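Local structure of transferrin (Manduca sexta, 6WB6) at residues P35-D38 against R39-L43. The protein carries iron in the insect, binding a single ferric ion per molecule together with a carbonate anion. Residues are numbered along the deposited sequence; the frame is centred on the assembly and turned at random.
Sequences PARD and RVECL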
loop_
_atom_site.group_PDB
_atom_site.type_symbol
_atom_site.label_atom_id
_atom_site.label_comp_id
_atom_site.label_asym_id
_atom_site.label_seq_id
_atom_site.Cartn_x
_atom_site.Cartn_y
_atom_site.Cartn_z
ATOM N N PRO A 35 13.469 16.672 -11.912
ATOM C CA PRO A 35 12.336 15.799 -11.593
ATOM C C PRO A 35 12.708 14.341 -11.734
ATOM O O PRO A 35 13.525 13.963 -12.576
ATOM C CB PRO A 35 11.274 16.197 -12.621
ATOM C CG PRO A 35 12.083 16.690 -13.802
ATOM C CD PRO A 35 13.269 17.382 -13.190
ATOM N N ALA A 36 12.092 13.513 -10.894
ATOM C CA ALA A 36 12.134 12.080 -11.088
ATOM C C ALA A 36 10.736 11.519 -10.906
ATOM O O ALA A 36 9.801 12.220 -10.505
ATOM C CB ALA A 36 13.123 11.380 -10.147
ATOM N N ARG A 37 10.595 10.249 -11.284
ATOM C CA ARG A 37 9.322 9.550 -11.103
ATOM C C ARG A 37 8.966 9.455 -9.626
ATOM O O ARG A 37 7.789 9.534 -9.243
ATOM C CB ARG A 37 9.418 8.146 -11.723
ATOM C CG ARG A 37 8.306 7.171 -11.288
ATOM C CD ARG A 37 8.625 5.722 -11.669
ATOM N NE ARG A 37 9.410 5.089 -10.623
ATOM C CZ ARG A 37 10.659 4.666 -10.750
ATOM N NH1 ARG A 37 11.292 4.755 -11.913
ATOM N NH2 ARG A 37 11.264 4.111 -9.715
ATOM N N ASP A 38 9.975 9.267 -8.792
ATOM C CA ASP A 38 9.802 9.134 -7.354
ATOM C C ASP A 38 11.189 9.078 -6.745
ATOM O O ASP A 38 12.199 9.045 -7.467
ATOM C CB ASP A 38 8.997 7.884 -7.024
ATOM C CG ASP A 38 9.521 6.624 -7.765
ATOM O OD1 ASP A 38 10.751 6.361 -7.779
ATOM O OD2 ASP A 38 8.684 5.901 -8.326
ATOM N N ARG A 39 11.237 9.003 -5.411
ATOM C CA ARG A 39 12.522 8.959 -4.737
ATOM C C ARG A 39 13.365 7.768 -5.198
ATOM O O ARG A 39 14.591 7.881 -5.313
ATOM C CB ARG A 39 12.304 8.915 -3.233
ATOM C CG ARG A 39 13.532 9.278 -2.463
ATOM C CD ARG A 39 13.282 9.353 -0.976
ATOM N NE ARG A 39 12.708 10.639 -0.581
ATOM C CZ ARG A 39 12.247 10.903 0.637
ATOM N NH1 ARG A 39 12.265 9.969 1.599
ATOM N NH2 ARG A 39 11.747 12.091 0.893
ATOM N N VAL A 40 12.750 6.604 -5.412
ATOM C CA VAL A 40 13.543 5.452 -5.853
ATOM C C VAL A 40 14.300 5.796 -7.133
ATOM O O VAL A 40 15.523 5.626 -7.217
ATOM C CB VAL A 40 12.662 4.200 -6.021
ATOM C CG1 VAL A 40 13.471 3.041 -6.625
ATOM C CG2 VAL A 40 12.149 3.770 -4.692
ATOM N N GLU A 41 13.594 6.323 -8.132
ATOM C CA GLU A 41 14.291 6.786 -9.330
ATOM C C GLU A 41 15.346 7.845 -9.009
ATOM O O GLU A 41 16.419 7.858 -9.627
ATOM C CB GLU A 41 13.312 7.354 -10.356
ATOM C CG GLU A 41 14.058 7.769 -11.629
ATOM C CD GLU A 41 13.170 7.986 -12.834
ATOM O OE1 GLU A 41 13.373 7.252 -13.829
ATOM O OE2 GLU A 41 12.287 8.875 -12.780
ATOM N N CYS A 42 15.050 8.757 -8.065
ATOM C CA CYS A 42 15.995 9.832 -7.747
ATOM C C CYS A 42 17.360 9.272 -7.400
ATOM O O CYS A 42 18.387 9.820 -7.817
ATOM C CB CYS A 42 15.487 10.695 -6.578
ATOM S SG CYS A 42 14.345 11.980 -7.055
ATOM N N LEU A 43 17.396 8.181 -6.627
ATOM C CA LEU A 43 18.682 7.604 -6.244
ATOM C C LEU A 43 19.469 7.177 -7.480
ATOM O O LEU A 43 20.695 7.336 -7.525
ATOM C CB LEU A 43 18.481 6.425 -5.281
ATOM C CG LEU A 43 17.787 6.809 -3.961
ATOM C CD1 LEU A 43 17.350 5.569 -3.190
ATOM C CD2 LEU A 43 18.648 7.738 -3.079
#
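Ala36, the last residue of strand 31-36, packs its CB on Cys42 SG at 3.4 Å, the sulfur that is disulfide-bonded to Cys8. At Arg37 the backbone turns, and its N donates to Glu41 OE2 across a short 2.6 Å, meeting the carboxylate on its anti side. Glu41 reaches back that far because CG stands anti to the backbone N (chi1 -177°) and the chain runs on extended. The Arg37 side chain bends at chi3, with Glu41 CB against one face of the guanidinium, displaced toward the rim near NH1, and Val40 CG1 at its edge; NH1 makes a long salt bridge to Glu41 OE1 (3.8 Å). NE forms a very short, bent hydrogen-bonded salt bridge to Asp38 OD2 (2.5 Å), with OD2 tilted from the guanidinium plane and NE above the carboxylate plane. Asp38 is the N-cap of helix 39-47: its OD1 takes a nearly straight bond from Glu41 N (2.9 Å, 173°), and its carbonyl O receives Cys42 N in the first turn. An alanine at Asp38 is likely to leave Glu41 N without its capping acceptor and Arg37 NE without its nearer counter-charge. This short strand-to-helix connection carries the chain from the two-stranded parallel sheet into helix 39-47, which packs through Cys42 and Leu43 on strand 53-56, while Arg37 and Val40 touch helix 360-375 and Asp38 OD2 accepts from Asn619 N, bringing together sequence from both transferrin-like regions.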